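Local coordinates for structural polyprotein, VP2 (Israeli acute paralysis virus, PDB 5CDD) that is one of the capsid proteins of a honeybee virus and probably serves as a structural building block of the virion shell, at residues K44-W49 and L159-P164; A88-L93 and G121-F126. All coordinates share one frame; numbering follows the deposited sequence.

How the contacts relate
From the N terminus, strand 13-18 is laid into one sheet of the jelly roll before the chain reaches 44-49, the first half of contact 1. It then runs through strand 68-81 of that same sheet to 88-93, and returns as 121-126, closing contact 2 over 27 residues that include helix 113-116. Only after strand 131-146 does 159-164 arrive and close contact 1 over more than a hundred residues, so the smaller loop lies wholly within the larger one. Both contacts belong to the four-stranded CHEF sheet: contact 1 joins C to H and contact 2 joins E to F. Between them H and E are neighbours, with Phe160 O 2.7 Å from Tyr92 N.

Contact 1. Residues K44-W49 and L159-P164; sequences KYVRSW and LFPITP
The CG2 methyl of Val46 overlaps the ring of Pro161, meeting its CG at 3.4 Å as the two side chains cross obliquely. With CG1 of Val46 anti to the backbone N (chi1 176°), CG2 sits beside that nitrogen and on the proline's side. Val46 also brings CB to 4.2 Å from CD2 of Leu159. Two backbone bonds fasten the two segments: Val46 N gives a fairly straight one to Leu159 O (2.8 Å, 158°), whereas Leu159 N reaches Arg47 O in a more bent bond (3.1 Å, 140°). Here the approach to strand C meets the end of strand H, in the CHEF sheet of the picornavirus-type jelly roll. Val46 and Leu159 also touch Ile18 on strand 13-18 of the facing sheet, and so line the inside of the sandwich. Phe160 starts its side chain away from 44-49, CB pointing off, but the ring comes back to it: CE1 lies 3.6 Å from CB of Tyr45, and the carbonyl O of Lys44 comes in at the ring edge, near the ring plane, 3.4 Å from CD1. Tyr158 meets both the Tyr45 and the Phe160 ring. Further along, CZ3 of Trp49 approaches CB of Leu159 at 4.3 Å. One face of that indole carries CG of Arg47, whose NH1 goes on to a salt bridge with Asp16.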
ATOM      1  N   LYS C  44     -58.359  -7.781 -35.405  1.00 44.14           N
ATOM      2  CA  LYS C  44     -58.788  -8.875 -36.273  1.00 44.56           C
ATOM      3  C   LYS C  44     -57.632  -9.363 -37.141  1.00 44.12           C
ATOM      4  O   LYS C  44     -56.857  -8.562 -37.667  1.00 44.71           O
ATOM      5  CB  LYS C  44     -59.944  -8.422 -37.174  1.00 45.28           C
ATOM      6  CG  LYS C  44     -61.231  -8.065 -36.437  1.00 47.63           C
ATOM      7  CD  LYS C  44     -61.868  -9.287 -35.788  1.00 49.64           C
ATOM      8  CE  LYS C  44     -63.120  -8.914 -35.002  1.00 50.61           C
ATOM      9  NZ  LYS C  44     -62.820  -7.988 -33.870  1.00 50.64           N
ATOM     10  N   TYR C  45     -57.525 -10.679 -37.288  1.00 43.21           N
ATOM     11  CA  TYR C  45     -56.469 -11.278 -38.094  1.00 42.67           C
ATOM     12  C   TYR C  45     -57.035 -12.162 -39.201  1.00 42.75           C
ATOM     13  O   TYR C  45     -58.152 -12.671 -39.099  1.00 42.91           O
ATOM     14  CB  TYR C  45     -55.540 -12.115 -37.215  1.00 42.33           C
ATOM     15  CG  TYR C  45     -56.271 -13.090 -36.325  1.00 41.89           C
ATOM     16  CD1 TYR C  45     -56.757 -12.695 -35.080  1.00 41.90           C
ATOM     17  CD2 TYR C  45     -56.497 -14.402 -36.734  1.00 41.75           C
ATOM     18  CE1 TYR C  45     -57.450 -13.582 -34.263  1.00 41.20           C
ATOM     19  CE2 TYR C  45     -57.191 -15.298 -35.926  1.00 41.88           C
ATOM     20  CZ  TYR C  45     -57.664 -14.880 -34.692  1.00 41.82           C
ATOM     21  OH  TYR C  45     -58.349 -15.761 -33.888  1.00 42.85           O
ATOM     22  N   VAL C  46     -56.249 -12.345 -40.257  1.00 42.40           N
ATOM     23  CA  VAL C  46     -56.653 -13.169 -41.389  1.00 41.85           C
ATOM     24  C   VAL C  46     -56.614 -14.644 -41.011  1.00 43.05           C
ATOM     25  O   VAL C  46     -57.433 -15.438 -41.473  1.00 43.66           O
ATOM     26  CB  VAL C  46     -55.721 -12.946 -42.595  1.00 41.14           C
ATOM     27  CG1 VAL C  46     -56.095 -13.887 -43.728  1.00 40.94           C
ATOM     28  CG2 VAL C  46     -55.809 -11.503 -43.051  1.00 40.44           C
ATOM     29  N   ARG C  47     -55.650 -15.002 -40.169  1.00 43.81           N
ATOM     30  CA  ARG C  47     -55.493 -16.381 -39.728  1.00 43.96           C
ATOM     31  C   ARG C  47     -54.463 -16.420 -38.608  1.00 43.06           C
ATOM     32  O   ARG C  47     -53.590 -15.554 -38.529  1.00 43.47           O
ATOM     33  CB  ARG C  47     -55.021 -17.253 -40.898  1.00 45.36           C
ATOM     34  CG  ARG C  47     -55.233 -18.748 -40.701  1.00 49.07           C
ATOM     35  CD  ARG C  47     -56.716 -19.086 -40.625  1.00 52.22           C
ATOM     36  NE  ARG C  47     -57.452 -18.604 -41.795  1.00 55.29           N
ATOM     37  CZ  ARG C  47     -57.300 -19.076 -43.029  1.00 56.12           C
ATOM     38  NH1 ARG C  47     -56.435 -20.055 -43.267  1.00 57.39           N
ATOM     39  NH2 ARG C  47     -58.009 -18.567 -44.029  1.00 54.60           N
ATOM     40  N   SER C  48     -54.572 -17.417 -37.736  1.00 42.14           N
ATOM     41  CA  SER C  48     -53.635 -17.565 -36.628  1.00 40.94           C
ATOM     42  C   SER C  48     -53.291 -19.031 -36.425  1.00 40.64           C
ATOM     43  O   SER C  48     -54.081 -19.916 -36.751  1.00 41.11           O
ATOM     44  CB  SER C  48     -54.227 -16.996 -35.339  1.00 40.31           C
ATOM     45  OG  SER C  48     -55.379 -17.716 -34.946  1.00 43.81           O
ATOM     46  N   TRP C  49     -52.108 -19.280 -35.877  1.00 40.54           N
ATOM     47  CA  TRP C  49     -51.647 -20.640 -35.638  1.00 39.75           C
ATOM     48  C   TRP C  49     -51.012 -20.769 -34.262  1.00 39.22           C
ATOM     49  O   TRP C  49     -50.191 -19.940 -33.867  1.00 39.63           O
ATOM     50  CB  TRP C  49     -50.622 -21.029 -36.703  1.00 39.93           C
ATOM     51  CG  TRP C  49     -51.153 -20.964 -38.097  1.00 40.71           C
ATOM     52  CD1 TRP C  49     -51.844 -21.938 -38.760  1.00 41.64           C
ATOM     53  CD2 TRP C  49     -51.060 -19.855 -38.998  1.00 40.58           C
ATOM     54  NE1 TRP C  49     -52.185 -21.506 -40.019  1.00 41.91           N
ATOM     55  CE2 TRP C  49     -51.716 -20.231 -40.192  1.00 41.27           C
ATOM     56  CE3 TRP C  49     -50.486 -18.579 -38.914  1.00 39.91           C
ATOM     57  CZ2 TRP C  49     -51.815 -19.375 -41.295  1.00 40.85           C
ATOM     58  CZ3 TRP C  49     -50.584 -17.728 -40.011  1.00 39.75           C
ATOM     59  CH2 TRP C  49     -51.244 -18.132 -41.187  1.00 40.21           C
ATOM     60  N   LEU C 159     -51.385 -13.344 -38.806  1.00 35.04           N
ATOM     61  CA  LEU C 159     -51.268 -12.722 -40.122  1.00 35.03           C
ATOM     62  C   LEU C 159     -52.258 -11.558 -40.154  1.00 35.89           C
ATOM     63  O   LEU C 159     -53.467 -11.761 -40.267  1.00 35.08           O
ATOM     64  CB  LEU C 159     -51.600 -13.725 -41.229  1.00 33.65           C
ATOM     65  CG  LEU C 159     -51.501 -13.190 -42.662  1.00 33.40           C
ATOM     66  CD1 LEU C 159     -50.093 -12.687 -42.936  1.00 31.83           C
ATOM     67  CD2 LEU C 159     -51.872 -14.289 -43.640  1.00 32.33           C
ATOM     68  N   PHE C 160     -51.732 -10.341 -40.044  1.00 36.72           N
ATOM     69  CA  PHE C 160     -52.554  -9.136 -40.025  1.00 37.08           C
ATOM     70  C   PHE C 160     -52.479  -8.320 -41.311  1.00 38.53           C
ATOM     71  O   PHE C 160     -51.441  -8.275 -41.974  1.00 38.86           O
ATOM     72  CB  PHE C 160     -52.121  -8.226 -38.874  1.00 36.31           C
ATOM     73  CG  PHE C 160     -52.261  -8.840 -37.512  1.00 35.67           C
ATOM     74  CD1 PHE C 160     -53.516  -9.015 -36.937  1.00 35.65           C
ATOM     75  CD2 PHE C 160     -51.132  -9.208 -36.785  1.00 34.48           C
ATOM     76  CE1 PHE C 160     -53.645  -9.546 -35.653  1.00 35.56           C
ATOM     77  CE2 PHE C 160     -51.249  -9.739 -35.504  1.00 33.96           C
ATOM     78  CZ  PHE C 160     -52.508  -9.908 -34.936  1.00 35.04           C
ATOM     79  N   PRO C 161     -53.592  -7.667 -41.683  1.00 39.54           N
ATOM     80  CA  PRO C 161     -53.631  -6.838 -42.892  1.00 39.38           C
ATOM     81  C   PRO C 161     -53.289  -5.402 -42.482  1.00 39.77           C
ATOM     82  O   PRO C 161     -54.064  -4.760 -41.772  1.00 40.17           O
ATOM     83  CB  PRO C 161     -55.087  -6.956 -43.356  1.00 38.70           C
ATOM     84  CG  PRO C 161     -55.631  -8.156 -42.608  1.00 39.08           C
ATOM     85  CD  PRO C 161     -54.957  -8.038 -41.279  1.00 39.80           C
ATOM     86  N   ILE C 162     -52.133  -4.900 -42.906  1.00 39.60           N
ATOM     87  CA  ILE C 162     -51.747  -3.534 -42.558  1.00 39.25           C
ATOM     88  C   ILE C 162     -52.657  -2.540 -43.268  1.00 40.29           C
ATOM     89  O   ILE C 162     -53.201  -1.626 -42.648  1.00 40.17           O
ATOM     90  CB  ILE C 162     -50.286  -3.240 -42.955  1.00 38.34           C
ATOM     91  CG1 ILE C 162     -49.338  -4.134 -42.155  1.00 37.60           C
ATOM     92  CG2 ILE C 162     -49.965  -1.771 -42.708  1.00 37.20           C
ATOM     93  CD1 ILE C 162     -47.877  -3.960 -42.517  1.00 36.36           C
ATOM     94  N   THR C 163     -52.812  -2.729 -44.575  1.00 41.49           N
ATOM     95  CA  THR C 163     -53.657  -1.869 -45.393  1.00 42.65           C
ATOM     96  C   THR C 163     -54.780  -2.708 -45.984  1.00 44.68           C
ATOM     97  O   THR C 163     -54.681  -3.933 -46.044  1.00 45.01           O
ATOM     98  CB  THR C 163     -52.873  -1.256 -46.567  1.00 42.30           C
ATOM     99  OG1 THR C 163     -52.498  -2.294 -47.483  1.00 40.39           O
ATOM    100  CG2 THR C 163     -51.626  -0.553 -46.066  1.00 42.83           C
ATOM    101  N   PRO C 164     -55.867  -2.059 -46.426  1.00 46.21           N
ATOM    102  CA  PRO C 164     -56.985  -2.798 -47.014  1.00 47.60           C
ATOM    103  C   PRO C 164     -56.563  -3.367 -48.368  1.00 49.06           C
ATOM    104  O   PRO C 164     -55.731  -2.776 -49.055  1.00 49.37           O
ATOM    105  CB  PRO C 164     -58.063  -1.729 -47.144  1.00 47.05           C
ATOM    106  CG  PRO C 164     -57.260  -0.497 -47.435  1.00 45.30           C
ATOM    107  CD  PRO C 164     -56.136  -0.610 -46.430  1.00 45.53           C
TER

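Contact 2. Residues A88-L93 and G121-F126; sequences AGRMYL and GVELDF
Met91 and Phe126 meet in an oblique Met-aromatic contact on the inner face of strands E and F, the antiparallel pair at the F end, within this chain, of the jelly roll's CHEF sheet. SD lies 3.9 Å from CZ of the ring. This apolar face is the compact part: Leu93 sets CB against CG1 of Val122 (4.0 Å), and Leu93, Leu124 and Phe126 press on strand 68-81 of the opposite sheet. Backbone bonds stitch the strands together, such as Phe126 N to Gly89 O (3.0 Å, 171°). The other face carries Tyr92 and a salt-bridge network, buried by neighbouring subunits. The Tyr92 ring lies along the 121-122 backbone, CD1 3.4 Å from Val122 O, and its OH bonds to Tyr119 O. The loose arm is Arg90 NH1 to Glu123 OE2, a long, weak bond within a salt bridge; NH1 has a second partner in Glu200 of a neighbouring subunit, and Glu123 OE1 pairs with Arg140 of that same subunit. Asp125 is gripped side-on: Arg90 NE (3.2 Å) and NH2 (2.8 Å) both bond to Asp125 OD2 on its anti side, somewhat out of the carboxylate plane, with OD2 in the guanidinium plane.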
ATOM      1  N   ALA C  88     -53.467  -4.937 -55.111  1.00 46.94           N
ATOM      2  CA  ALA C  88     -52.401  -4.374 -54.295  1.00 46.72           C
ATOM      3  C   ALA C  88     -52.748  -4.519 -52.818  1.00 46.74           C
ATOM      4  O   ALA C  88     -53.917  -4.654 -52.456  1.00 47.14           O
ATOM      5  CB  ALA C  88     -52.198  -2.905 -54.641  1.00 46.36           C
ATOM      6  N   GLY C  89     -51.725  -4.493 -51.970  1.00 46.65           N
ATOM      7  CA  GLY C  89     -51.947  -4.627 -50.541  1.00 45.12           C
ATOM      8  C   GLY C  89     -50.695  -5.087 -49.824  1.00 44.01           C
ATOM      9  O   GLY C  89     -49.774  -5.616 -50.448  1.00 44.25           O
ATOM     10  N   ARG C  90     -50.653  -4.880 -48.512  1.00 42.85           N
ATOM     11  CA  ARG C  90     -49.504  -5.287 -47.713  1.00 42.58           C
ATOM     12  C   ARG C  90     -49.948  -5.804 -46.347  1.00 41.81           C
ATOM     13  O   ARG C  90     -50.789  -5.196 -45.685  1.00 40.91           O
ATOM     14  CB  ARG C  90     -48.528  -4.119 -47.541  1.00 42.48           C
ATOM     15  CG  ARG C  90     -47.292  -4.489 -46.749  1.00 43.81           C
ATOM     16  CD  ARG C  90     -46.225  -3.408 -46.781  1.00 45.07           C
ATOM     17  NE  ARG C  90     -45.683  -3.197 -48.120  1.00 45.70           N
ATOM     18  CZ  ARG C  90     -44.465  -2.722 -48.360  1.00 46.97           C
ATOM     19  NH1 ARG C  90     -43.661  -2.414 -47.349  1.00 47.31           N
ATOM     20  NH2 ARG C  90     -44.048  -2.549 -49.607  1.00 46.83           N
ATOM     21  N   MET C  91     -49.377  -6.930 -45.931  1.00 42.22           N
ATOM     22  CA  MET C  91     -49.726  -7.535 -44.649  1.00 41.65           C
ATOM     23  C   MET C  91     -48.515  -7.684 -43.737  1.00 39.85           C
ATOM     24  O   MET C  91     -47.382  -7.429 -44.145  1.00 40.02           O
ATOM     25  CB  MET C  91     -50.357  -8.906 -44.878  1.00 43.93           C
ATOM     26  CG  MET C  91     -51.404  -8.905 -45.969  1.00 46.94           C
ATOM     27  SD  MET C  91     -52.398 -10.392 -45.965  1.00 50.65           S
ATOM     28  CE  MET C  91     -53.885  -9.766 -45.190  1.00 50.89           C
ATOM     29  N   TYR C  92     -48.762  -8.105 -42.501  1.00 37.67           N
ATOM     30  CA  TYR C  92     -47.691  -8.279 -41.533  1.00 35.83           C
ATOM     31  C   TYR C  92     -47.814  -9.616 -40.807  1.00 35.38           C
ATOM     32  O   TYR C  92     -48.845  -9.916 -40.203  1.00 35.19           O
ATOM     33  CB  TYR C  92     -47.717  -7.138 -40.513  1.00 34.40           C
ATOM     34  CG  TYR C  92     -46.469  -7.030 -39.664  1.00 33.52           C
ATOM     35  CD1 TYR C  92     -45.225  -6.796 -40.249  1.00 34.27           C
ATOM     36  CD2 TYR C  92     -46.534  -7.140 -38.274  1.00 32.50           C
ATOM     37  CE1 TYR C  92     -44.074  -6.672 -39.472  1.00 34.17           C
ATOM     38  CE2 TYR C  92     -45.388  -7.018 -37.486  1.00 33.04           C
ATOM     39  CZ  TYR C  92     -44.162  -6.783 -38.092  1.00 33.73           C
ATOM     40  OH  TYR C  92     -43.027  -6.653 -37.323  1.00 34.03           O
ATOM     41  N   LEU C  93     -46.756 -10.418 -40.880  1.00 34.03           N
ATOM     42  CA  LEU C  93     -46.730 -11.715 -40.218  1.00 32.45           C
ATOM     43  C   LEU C  93     -45.865 -11.588 -38.970  1.00 32.59           C
ATOM     44  O   LEU C  93     -44.650 -11.420 -39.067  1.00 32.88           O
ATOM     45  CB  LEU C  93     -46.140 -12.776 -41.151  1.00 31.41           C
ATOM     46  CG  LEU C  93     -46.097 -14.211 -40.613  1.00 30.33           C
ATOM     47  CD1 LEU C  93     -47.514 -14.742 -40.435  1.00 27.86           C
ATOM     48  CD2 LEU C  93     -45.320 -15.092 -41.578  1.00 30.42           C
ATOM     49  N   GLY C 121     -41.785  -9.523 -36.609  1.00 31.76           N
ATOM     50  CA  GLY C 121     -42.491  -9.968 -37.792  1.00 32.77           C
ATOM     51  C   GLY C 121     -41.859  -9.550 -39.100  1.00 34.30           C
ATOM     52  O   GLY C 121     -40.783  -8.955 -39.127  1.00 34.67           O
ATOM     53  N   VAL C 122     -42.545  -9.870 -40.193  1.00 35.22           N
ATOM     54  CA  VAL C 122     -42.070  -9.540 -41.528  1.00 36.07           C
ATOM     55  C   VAL C 122     -43.237  -9.042 -42.383  1.00 37.16           C
ATOM     56  O   VAL C 122     -44.372  -9.487 -42.218  1.00 36.47           O
ATOM     57  CB  VAL C 122     -41.417 -10.779 -42.191  1.00 34.94           C
ATOM     58  CG1 VAL C 122     -42.413 -11.922 -42.255  1.00 34.46           C
ATOM     59  CG2 VAL C 122     -40.913 -10.427 -43.577  1.00 36.07           C
ATOM     60  N   GLU C 123     -42.948  -8.104 -43.282  1.00 38.85           N
ATOM     61  CA  GLU C 123     -43.957  -7.533 -44.172  1.00 41.16           C
ATOM     62  C   GLU C 123     -44.150  -8.373 -45.427  1.00 42.16           C
ATOM     63  O   GLU C 123     -43.267  -9.132 -45.826  1.00 43.22           O
ATOM     64  CB  GLU C 123     -43.562  -6.117 -44.593  1.00 42.02           C
ATOM     65  CG  GLU C 123     -43.683  -5.061 -43.516  1.00 45.03           C
ATOM     66  CD  GLU C 123     -43.200  -3.705 -43.997  1.00 48.49           C
ATOM     67  OE1 GLU C 123     -41.980  -3.551 -44.215  1.00 50.75           O
ATOM     68  OE2 GLU C 123     -44.039  -2.796 -44.169  1.00 50.81           O
ATOM     69  N   LEU C 124     -45.310  -8.214 -46.053  1.00 43.67           N
ATOM     70  CA  LEU C 124     -45.639  -8.946 -47.267  1.00 44.35           C
ATOM     71  C   LEU C 124     -46.423  -8.049 -48.222  1.00 44.58           C
ATOM     72  O   LEU C 124     -47.580  -7.725 -47.962  1.00 44.69           O
ATOM     73  CB  LEU C 124     -46.469 -10.181 -46.916  1.00 45.77           C
ATOM     74  CG  LEU C 124     -46.965 -11.044 -48.078  1.00 49.09           C
ATOM     75  CD1 LEU C 124     -45.783 -11.613 -48.852  1.00 50.14           C
ATOM     76  CD2 LEU C 124     -47.836 -12.165 -47.533  1.00 49.82           C
ATOM     77  N   ASP C 125     -45.786  -7.642 -49.317  1.00 45.30           N
ATOM     78  CA  ASP C 125     -46.436  -6.790 -50.310  1.00 46.66           C
ATOM     79  C   ASP C 125     -46.827  -7.665 -51.495  1.00 47.30           C
ATOM     80  O   ASP C 125     -45.984  -8.364 -52.058  1.00 48.29           O
ATOM     81  CB  ASP C 125     -45.485  -5.682 -50.773  1.00 48.10           C
ATOM     82  CG  ASP C 125     -46.181  -4.628 -51.619  1.00 50.20           C
ATOM     83  OD1 ASP C 125     -46.802  -4.990 -52.641  1.00 52.81           O
ATOM     84  OD2 ASP C 125     -46.105  -3.432 -51.264  1.00 50.45           O
ATOM     85  N   PHE C 126     -48.102  -7.624 -51.874  1.00 47.40           N
ATOM     86  CA  PHE C 126     -48.601  -8.438 -52.977  1.00 47.13           C
ATOM     87  C   PHE C 126     -47.926  -8.210 -54.324  1.00 47.60           C
ATOM     88  O   PHE C 126     -47.769  -9.145 -55.110  1.00 48.25           O
ATOM     89  CB  PHE C 126     -50.110  -8.244 -53.140  1.00 46.51           C
ATOM     90  CG  PHE C 126     -50.909  -8.667 -51.942  1.00 46.82           C
ATOM     91  CD1 PHE C 126     -50.536  -9.783 -51.198  1.00 47.44           C
ATOM     92  CD2 PHE C 126     -52.052  -7.969 -51.572  1.00 47.50           C
ATOM     93  CE1 PHE C 126     -51.290 -10.197 -50.102  1.00 47.84           C
ATOM     94  CE2 PHE C 126     -52.816  -8.375 -50.478  1.00 47.63           C
ATOM     95  CZ  PHE C 126     -52.434  -9.491 -49.743  1.00 47.36           C
TER